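Local coordinates for probable hydrolase (Pseudomonas aeruginosa, PDB 7AL6) that is a putative lipolytic enzyme of the alpha/beta hydrolase fold, probably acting as a hydrolase, at the interface of chains A and B and the interface of chains A and C. Residues are numbered along the deposited sequence; one frame, centred on the assembly and turned at random. Chains: chain A/B/C, Probable hydrolase.

Contact 1: the interface of chains A and B. Residues chain A 163, 183-184, 187; chain B 3-4.
B:Leu3 lays its side chain over the amide of A:Gln187, crossing it at about a right angle, and its CD1 methyl lies 3.9 Å from A:Gln187 OE1. B:Leu3 CD1 also lies 4.0 Å from A:Glu183 CB, the start of that side chain's stem, while A:Leu184 brushes it with CD2. A branched aliphatic residue suits this place because it can touch several helix side chains at once. A:Gln187 suits its own because a long chain offers both a flat amide for B:Leu3 and an N-H for a carbonyl: NE2 donates a hydrogen bond of 3.0 Å to the backbone O of B:Gln4. The acceptor lies close to the amide plane of A:Gln187, but the donor stands above the carbonyl plane, 36° out of it. On the far side of B:Gln4, A:Leu163 offers its CD1 methyl to the side-chain amide. B:Gln4 is poorly ordered, so both of its contacts are read with caution. Helix 179-189 presents A:Glu183 and A:Gln187 one turn apart; in A:Gln187, CG anti to the carbonyl carbon (chi1 -64°) and an extended chain carry the amide out to B:Leu3. The site docks the N-terminal segment of one subunit on two helices of its neighbour and, with its symmetric twin, may help hold an A-B pair together.

Contact 2: the interface of chains A and C. Residues chain A 78, 82, 85-86, 111, 114-115, 118; chain C 143, 146-147, 150.
C:Leu146 and C:Leu150 meet chain A with CG anti to their own carbonyl carbons (chi1 -69° and -64°), whereas A:Leu82 and A:Leu85 hold CG anti to the backbone N, with chi1 near 180°. These torsions turn the methyl forks of the two chain C leucines, one turn apart on helix 138-151, toward helix 77-91. The side chains of C:Leu146 and A:Leu82 run past each other in opposite directions, with C:Leu146 CD2 3.7 Å from A:Leu82 CB; the other methyl, CD1, meets A:Leu111 CD1. A:Leu85 reaches both leucines through CD2, which lies 3.7 Å from C:Leu150 CD1 and 3.9 Å from C:Leu146 CB. Leucine suits these places because each fork can touch two neighbours without leaving a polar group to satisfy; no hydrogen bond crosses this patch. A:Met86, longer and flexible, runs antiparallel to C:Leu150, its CG and CE both near CD2. A:Leu115 splits its methyls, CD1 toward C:Leu146 and CD2 against the aliphatic stem of C:Lys147, an amphipathic partner fit for a hydrophobic margin. C:Gly143, with no side chain, lets the end of helix 103-114 approach the backbone of helix 138-151: its CA lies 3.9 Å from A:Ala114 CB and 3.3 Å from A:Ala114 O.

Contact 3: the interface of chains A and C. Residues chain A 70-73; chain C 14, 70-71, 73.
Loop meets loop here: residues 70-73 of chain A face residues 70, 71 and 73 of the matching loop of chain C, with C:His14, from the loop joining strands 7-11 and 16-22, beside them. A:Ala70 and C:Ala70 touch methyl to methyl, CB to CB at 3.6 Å. Each methyl also lies against the carbonyl of the opposite residue 71, A:Ala70 CB being 3.4 Å from C:Glu71 O. Alanine suits the meeting point because its short side chain lets the two backbones draw together. Waters complete the join in two matching bridges. Water 1 links A:Ala70 N, at 2.9 Å, to C:Glu71 O, at 2.7 Å; water 2 links C:Ala70 N, at 2.8 Å, to A:Glu71 O, less surely because A:Glu71 is poorly ordered. Backbone polar groups are thus paired through solvent rather than directly across the interface. C:His14 brings CB, not its ring, against A:Gly72, 3.7 Å from both N and CA. A:Gly72 has no side chain to stand between its backbone and C:His14 CB, and its positive phi of 76° is one that glycine adopts easily. A:Ala73 and C:Ala73 pack nearby. In each chain, residues 70-73 lie in the loop between strand 53-58 and helix 77-91.

Contact 1: the interface of chains A and B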
ATOM      1  N   LEU A 163      17.055  19.562  19.802  1.00 59.52           N
ATOM      2  CA  LEU A 163      15.902  20.252  19.195  1.00 53.97           C
ATOM      3  C   LEU A 163      16.337  21.622  18.669  1.00 63.30           C
ATOM      4  O   LEU A 163      16.055  21.933  17.518  1.00 46.83           O
ATOM      5  CB  LEU A 163      14.895  20.392  20.326  1.00 56.37           C
ATOM      6  CG  LEU A 163      13.450  20.643  19.936  1.00 70.72           C
ATOM      7  CD1 LEU A 163      12.543  20.283  21.095  1.00 78.24           C
ATOM      8  CD2 LEU A 163      13.225  22.078  19.521  1.00 64.82           C
ATOM      9  N   GLU A 183      10.746  27.515  14.928  1.00 27.46           N
ATOM     10  CA  GLU A 183      10.170  26.802  16.066  1.00 37.03           C
ATOM     11  C   GLU A 183       8.732  26.364  15.797  1.00 35.57           C
ATOM     12  O   GLU A 183       8.347  25.236  16.130  1.00 34.43           O
ATOM     13  CB  GLU A 183      10.214  27.691  17.329  1.00 31.21           C
ATOM     14  CG  GLU A 183      11.643  27.942  17.807  1.00 43.14           C
ATOM     15  CD  GLU A 183      11.759  28.810  19.065  1.00 49.92           C
ATOM     16  OE1 GLU A 183      10.739  29.303  19.594  1.00 60.34           O
ATOM     17  OE2 GLU A 183      12.912  29.014  19.493  1.00 59.53           O
ATOM     18  N   LEU A 184       7.892  27.276  15.297  1.00 28.99           N
ATOM     19  CA  LEU A 184       6.494  26.939  15.043  1.00 32.11           C
ATOM     20  C   LEU A 184       6.380  25.808  14.020  1.00 25.56           C
ATOM     21  O   LEU A 184       5.673  24.824  14.229  1.00 29.63           O
ATOM     22  CB  LEU A 184       5.753  28.199  14.589  1.00 35.32           C
ATOM     23  CG  LEU A 184       5.492  29.213  15.698  1.00 35.51           C
ATOM     24  CD1 LEU A 184       5.082  30.572  15.112  1.00 35.27           C
ATOM     25  CD2 LEU A 184       4.441  28.712  16.641  1.00 41.57           C
ATOM     26  N   GLN A 187       7.290  22.297  15.506  1.00 27.17           N
ATOM     27  CA  GLN A 187       6.292  21.655  16.388  1.00 36.49           C
ATOM     28  C   GLN A 187       5.493  20.601  15.613  1.00 33.55           C
ATOM     29  O   GLN A 187       5.038  19.680  16.229  1.00 30.06           O
ATOM     30  CB  GLN A 187       5.389  22.702  17.017  1.00 34.53           C
ATOM     31  CG  GLN A 187       6.146  23.636  17.930  1.00 48.16           C
ATOM     32  CD  GLN A 187       5.265  24.215  18.996  1.00 53.03           C
ATOM     33  OE1 GLN A 187       4.424  25.052  18.734  1.00 52.03           O
ATOM     34  NE2 GLN A 187       5.448  23.749  20.213  1.00 65.50           N
TER
ATOM     35  N   LEU B   3      10.050  26.543  22.641  1.00 92.09           N
ATOM     36  CA  LEU B   3       8.907  25.659  22.454  1.00 93.49           C
ATOM     37  C   LEU B   3       9.363  24.209  22.319  1.00 93.62           C
ATOM     38  O   LEU B   3      10.434  23.928  21.771  1.00 89.65           O
ATOM     39  CB  LEU B   3       8.111  26.057  21.210  1.00 82.29           C
ATOM     40  CG  LEU B   3       7.274  27.334  21.241  1.00 76.79           C
ATOM     41  CD1 LEU B   3       7.040  27.791  19.804  1.00 58.23           C
ATOM     42  CD2 LEU B   3       5.966  27.101  21.967  1.00 74.28           C
ATOM     43  N   GLN B   4       8.522  23.285  22.798  1.00 86.66           N
ATOM     44  CA  GLN B   4       8.852  21.866  22.809  1.00 78.09           C
ATOM     45  C   GLN B   4       7.894  21.058  21.932  1.00 60.55           C
ATOM     46  O   GLN B   4       6.755  21.456  21.668  1.00 48.80           O
ATOM     47  CB  GLN B   4       8.859  21.314  24.247  1.00 94.26           C
ATOM     48  CG  GLN B   4       9.946  21.931  25.162  1.00119.05           C
ATOM     49  CD  GLN B   4      11.374  21.730  24.644  1.00118.50           C
ATOM     50  OE1 GLN B   4      12.019  22.674  24.183  1.00 96.53           O
ATOM     51  NE2 GLN B   4      11.877  20.500  24.741  1.00106.01           N
TER

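Contact 2: the interface of chains A and C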
ATOM      1  N   TRP A  78      -0.077  19.414  -9.760  1.00 26.27           N
ATOM      2  CA  TRP A  78      -1.477  18.997 -10.015  1.00 27.45           C
ATOM      3  C   TRP A  78      -1.892  17.848  -9.084  1.00 28.23           C
ATOM      4  O   TRP A  78      -3.064  17.632  -8.969  1.00 26.22           O
ATOM      5  CB  TRP A  78      -1.734  18.703 -11.493  1.00 34.32           C
ATOM      6  CG  TRP A  78      -0.687  17.879 -12.146  1.00 29.10           C
ATOM      7  CD1 TRP A  78      -0.638  16.531 -12.210  1.00 29.73           C
ATOM      8  CD2 TRP A  78       0.481  18.360 -12.810  1.00 31.48           C
ATOM      9  NE1 TRP A  78       0.476  16.141 -12.878  1.00 34.97           N
ATOM     10  CE2 TRP A  78       1.188  17.239 -13.246  1.00 30.41           C
ATOM     11  CE3 TRP A  78       1.007  19.620 -13.058  1.00 30.79           C
ATOM     12  CZ2 TRP A  78       2.380  17.343 -13.942  1.00 40.31           C
ATOM     13  CZ3 TRP A  78       2.198  19.725 -13.722  1.00 35.52           C
ATOM     14  CH2 TRP A  78       2.873  18.601 -14.162  1.00 40.53           C
ATOM     15  N   LEU A  82      -5.377  18.020  -6.977  1.00 25.04           N
ATOM     16  CA  LEU A  82      -6.396  16.989  -6.821  1.00 20.95           C
ATOM     17  C   LEU A  82      -6.687  16.735  -5.339  1.00 22.80           C
ATOM     18  O   LEU A  82      -7.857  16.654  -4.935  1.00 22.28           O
ATOM     19  CB  LEU A  82      -5.939  15.710  -7.542  1.00 25.08           C
ATOM     20  CG  LEU A  82      -6.918  14.519  -7.422  1.00 24.71           C
ATOM     21  CD1 LEU A  82      -8.316  14.860  -7.979  1.00 27.55           C
ATOM     22  CD2 LEU A  82      -6.393  13.273  -8.065  1.00 29.74           C
ATOM     23  N   LEU A  85      -8.950  19.417  -3.868  1.00 25.41           N
ATOM     24  CA  LEU A  85     -10.318  19.254  -4.414  1.00 30.52           C
ATOM     25  C   LEU A  85     -11.035  18.121  -3.665  1.00 24.32           C
ATOM     26  O   LEU A  85     -12.160  18.280  -3.296  1.00 20.97           O
ATOM     27  CB  LEU A  85     -10.207  18.958  -5.909  1.00 32.21           C
ATOM     28  CG  LEU A  85     -11.525  18.784  -6.639  1.00 34.66           C
ATOM     29  CD1 LEU A  85     -12.381  20.016  -6.513  1.00 37.85           C
ATOM     30  CD2 LEU A  85     -11.297  18.450  -8.094  1.00 40.22           C
ATOM     31  N   MET A  86     -10.355  17.018  -3.430  1.00 26.91           N
ATOM     32  CA  MET A  86     -10.917  15.860  -2.705  1.00 26.16           C
ATOM     33  C   MET A  86     -11.145  16.220  -1.235  1.00 29.08           C
ATOM     34  O   MET A  86     -12.050  15.682  -0.663  1.00 26.72           O
ATOM     35  CB  MET A  86     -10.049  14.625  -2.903  1.00 27.78           C
ATOM     36  CG  MET A  86     -10.143  14.153  -4.323  1.00 30.15           C
ATOM     37  SD  MET A  86      -9.333  12.640  -4.663  1.00 37.10           S
ATOM     38  CE  MET A  86     -10.540  11.823  -5.688  1.00 46.76           C
ATOM     39  N   LEU A 111      -5.551  25.363  -9.392  1.00 23.62           N
ATOM     40  CA  LEU A 111      -6.910  24.897  -9.069  1.00 28.53           C
ATOM     41  C   LEU A 111      -7.947  25.934  -9.516  1.00 29.54           C
ATOM     42  O   LEU A 111      -8.904  25.551 -10.134  1.00 25.43           O
ATOM     43  CB  LEU A 111      -6.963  24.638  -7.570  1.00 27.03           C
ATOM     44  CG  LEU A 111      -8.168  23.861  -7.071  1.00 33.60           C
ATOM     45  CD1 LEU A 111      -8.413  22.623  -7.899  1.00 31.45           C
ATOM     46  CD2 LEU A 111      -7.974  23.513  -5.616  1.00 37.06           C
ATOM     47  N   ALA A 114      -8.125  25.849 -13.245  1.00 29.11           N
ATOM     48  CA  ALA A 114      -8.622  24.612 -13.835  1.00 29.94           C
ATOM     49  C   ALA A 114     -10.092  24.391 -13.538  1.00 28.33           C
ATOM     50  O   ALA A 114     -10.812  23.861 -14.388  1.00 26.99           O
ATOM     51  CB  ALA A 114      -7.810  23.408 -13.322  1.00 31.92           C
ATOM     52  N   LEU A 115     -10.537  24.727 -12.328  1.00 25.65           N
ATOM     53  CA  LEU A 115     -11.915  24.522 -11.891  1.00 28.24           C
ATOM     54  C   LEU A 115     -12.490  25.826 -11.351  1.00 27.44           C
ATOM     55  O   LEU A 115     -12.844  25.937 -10.165  1.00 27.25           O
ATOM     56  CB  LEU A 115     -11.974  23.423 -10.833  1.00 25.67           C
ATOM     57  CG  LEU A 115     -11.827  22.003 -11.388  1.00 30.20           C
ATOM     58  CD1 LEU A 115     -11.912  21.004 -10.213  1.00 39.46           C
ATOM     59  CD2 LEU A 115     -12.925  21.728 -12.438  1.00 33.40           C
ATOM     60  N   ARG A 118     -15.584  26.045  -8.744  1.00 31.78           N
ATOM     61  CA  ARG A 118     -15.435  25.709  -7.316  1.00 30.23           C
ATOM     62  C   ARG A 118     -14.785  26.793  -6.459  1.00 29.75           C
ATOM     63  O   ARG A 118     -15.004  26.754  -5.300  1.00 30.34           O
ATOM     64  CB  ARG A 118     -14.516  24.495  -7.171  1.00 28.37           C
ATOM     65  CG  ARG A 118     -14.883  23.288  -8.011  1.00 35.78           C
ATOM     66  CD  ARG A 118     -16.197  22.619  -7.675  1.00 41.04           C
ATOM     67  NE  ARG A 118     -16.328  22.214  -6.294  1.00 47.05           N
ATOM     68  CZ  ARG A 118     -16.184  20.981  -5.834  1.00 44.63           C
ATOM     69  NH1 ARG A 118     -16.326  20.751  -4.547  1.00 40.97           N
ATOM     70  NH2 ARG A 118     -15.916  19.984  -6.645  1.00 40.51           N
TER
ATOM     71  N   GLY C 143      -8.702  20.798 -15.722  1.00 30.37           N
ATOM     72  CA  GLY C 143     -10.009  20.749 -15.096  1.00 26.97           C
ATOM     73  C   GLY C 143     -10.774  19.488 -15.439  1.00 34.20           C
ATOM     74  O   GLY C 143     -11.398  18.872 -14.564  1.00 29.69           O
ATOM     75  N   LEU C 146      -9.231  16.574 -13.520  1.00 32.44           N
ATOM     76  CA  LEU C 146      -9.611  16.595 -12.105  1.00 32.06           C
ATOM     77  C   LEU C 146     -11.052  16.126 -11.915  1.00 37.90           C
ATOM     78  O   LEU C 146     -11.367  15.381 -10.963  1.00 31.32           O
ATOM     79  CB  LEU C 146      -9.428  18.014 -11.523  1.00 25.51           C
ATOM     80  CG  LEU C 146      -7.979  18.497 -11.390  1.00 27.29           C
ATOM     81  CD1 LEU C 146      -7.939  19.969 -10.931  1.00 28.90           C
ATOM     82  CD2 LEU C 146      -7.178  17.614 -10.413  1.00 28.46           C
ATOM     83  N   LYS C 147     -11.947  16.549 -12.813  1.00 30.79           N
ATOM     84  CA  LYS C 147     -13.338  16.116 -12.714  1.00 32.69           C
ATOM     85  C   LYS C 147     -13.472  14.614 -12.952  1.00 29.50           C
ATOM     86  O   LYS C 147     -14.240  13.933 -12.258  1.00 37.02           O
ATOM     87  CB  LYS C 147     -14.185  16.903 -13.702  1.00 37.25           C
ATOM     88  CG  LYS C 147     -14.563  18.322 -13.234  1.00 37.66           C
ATOM     89  CD  LYS C 147     -15.583  18.965 -14.205  1.00 47.03           C
ATOM     90  CE  LYS C 147     -14.972  20.023 -15.138  1.00 54.78           C
ATOM     91  NZ  LYS C 147     -15.822  21.278 -15.267  1.00 71.23           N
ATOM     92  N   LEU C 150     -12.686  12.738  -9.940  1.00 34.45           N
ATOM     93  CA  LEU C 150     -13.804  12.701  -9.002  1.00 36.88           C
ATOM     94  C   LEU C 150     -14.882  11.722  -9.450  1.00 38.96           C
ATOM     95  O   LEU C 150     -15.507  11.060  -8.621  1.00 45.09           O
ATOM     96  CB  LEU C 150     -14.412  14.095  -8.833  1.00 37.32           C
ATOM     97  CG  LEU C 150     -13.542  15.186  -8.216  1.00 35.69           C
ATOM     98  CD1 LEU C 150     -14.382  16.457  -8.061  1.00 42.93           C
ATOM     99  CD2 LEU C 150     -12.946  14.853  -6.896  1.00 39.94           C
TER

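Contact 3: the interface of chains A and C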
ATOM      1  N   ALA A  70       1.452   6.770  -1.361  1.00 27.41           N
ATOM      2  CA  ALA A  70       1.784   5.370  -1.610  1.00 32.21           C
ATOM      3  C   ALA A  70       2.980   5.243  -2.552  1.00 38.17           C
ATOM      4  O   ALA A  70       3.393   6.194  -3.233  1.00 31.00           O
ATOM      5  CB  ALA A  70       0.576   4.630  -2.186  1.00 33.38           C
ATOM      6  N   GLU A  71       3.553   4.037  -2.569  1.00 34.06           N
ATOM      7  CA  GLU A  71       4.730   3.749  -3.385  1.00 33.31           C
ATOM      8  C   GLU A  71       4.493   4.104  -4.850  1.00 26.54           C
ATOM      9  O   GLU A  71       3.430   3.805  -5.401  1.00 29.65           O
ATOM     10  CB  GLU A  71       5.034   2.251  -3.312  1.00 46.37           C
ATOM     11  CG  GLU A  71       5.368   1.717  -1.962  1.00 65.38           C
ATOM     12  CD  GLU A  71       6.861   1.588  -1.771  1.00 72.49           C
ATOM     13  OE1 GLU A  71       7.286   0.628  -1.091  1.00 92.94           O
ATOM     14  OE2 GLU A  71       7.605   2.439  -2.308  1.00 67.44           O
ATOM     15  N   GLY A  72       5.506   4.667  -5.494  1.00 29.34           N
ATOM     16  CA  GLY A  72       5.447   5.032  -6.895  1.00 31.18           C
ATOM     17  C   GLY A  72       4.658   6.289  -7.240  1.00 33.61           C
ATOM     18  O   GLY A  72       4.778   6.767  -8.366  1.00 29.15           O
ATOM     19  N   ALA A  73       3.861   6.839  -6.323  1.00 28.11           N
ATOM     20  CA  ALA A  73       3.119   8.063  -6.607  1.00 24.28           C
ATOM     21  C   ALA A  73       4.050   9.273  -6.613  1.00 31.87           C
ATOM     22  O   ALA A  73       5.069   9.294  -5.934  1.00 32.82           O
ATOM     23  CB  ALA A  73       2.003   8.267  -5.596  1.00 25.84           C
TER
ATOM     24  N   HIS C  14       8.925  -0.015  -6.590  1.00 39.36           N
ATOM     25  CA  HIS C  14       7.579   0.477  -6.356  1.00 38.92           C
ATOM     26  C   HIS C  14       6.475  -0.411  -6.916  1.00 37.25           C
ATOM     27  O   HIS C  14       5.292  -0.118  -6.670  1.00 31.81           O
ATOM     28  CB  HIS C  14       7.438   1.868  -6.996  1.00 38.74           C
ATOM     29  CG  HIS C  14       7.759   1.891  -8.470  1.00 41.64           C
ATOM     30  ND1 HIS C  14       9.042   1.684  -8.954  1.00 41.37           N
ATOM     31  CD2 HIS C  14       6.972   2.083  -9.563  1.00 34.87           C
ATOM     32  CE1 HIS C  14       9.022   1.748 -10.278  1.00 40.77           C
ATOM     33  NE2 HIS C  14       7.784   2.016 -10.670  1.00 42.83           N
ATOM     34  N   ALA C  70      -0.073   1.451  -7.040  1.00 30.61           N
ATOM     35  CA  ALA C  70      -0.664   1.750  -5.738  1.00 35.74           C
ATOM     36  C   ALA C  70      -1.642   2.922  -5.833  1.00 32.38           C
ATOM     37  O   ALA C  70      -1.695   3.662  -6.817  1.00 26.91           O
ATOM     38  CB  ALA C  70       0.418   2.058  -4.702  1.00 36.74           C
ATOM     39  N   GLU C  71      -2.428   3.057  -4.772  1.00 32.28           N
ATOM     40  CA  GLU C  71      -3.423   4.099  -4.626  1.00 40.15           C
ATOM     41  C   GLU C  71      -2.810   5.452  -4.894  1.00 28.97           C
ATOM     42  O   GLU C  71      -1.739   5.770  -4.361  1.00 28.96           O
ATOM     43  CB  GLU C  71      -3.974   4.074  -3.198  1.00 39.29           C
ATOM     44  CG  GLU C  71      -4.946   2.953  -2.959  1.00 51.65           C
ATOM     45  CD  GLU C  71      -6.266   3.183  -3.652  1.00 58.86           C
ATOM     46  OE1 GLU C  71      -6.466   4.292  -4.207  1.00 57.84           O
ATOM     47  OE2 GLU C  71      -7.100   2.243  -3.656  1.00 72.21           O
ATOM     48  N   ALA C  73      -1.406   6.667  -7.552  1.00 27.32           N
ATOM     49  CA  ALA C  73      -0.354   6.799  -8.549  1.00 26.13           C
ATOM     50  C   ALA C  73      -0.967   6.907  -9.942  1.00 26.30           C
ATOM     51  O   ALA C  73      -1.993   6.304 -10.227  1.00 28.59           O
ATOM     52  CB  ALA C  73       0.583   5.614  -8.485  1.00 26.13           C
TER
HETATM   53  O   HOH W   1      -1.139   7.553  -2.382  1.00 28.23           O
HETATM   54  O   HOH W   2       2.665   2.014  -7.334  1.00 29.50           O

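Contacts 2 and 3 belong to the same A-C interface, their C-alpha centres about 20 Å apart, whereas contact 1 joins A to B, its C-alpha centre about 34 Å from that of contact 2 and about 32 Å from that of contact 3. No residue of chain A is shared among them, but contacts 2 and 3 are neighbours in sequence, since the loop of contact 3 leads into helix 77-91 of contact 2. Chain A thus uses separate surfaces for its two partners, which would let four copies assemble, as in the deposited assembly, through two kinds of two-fold interface; whether this tetramer is the biological form remains an inference.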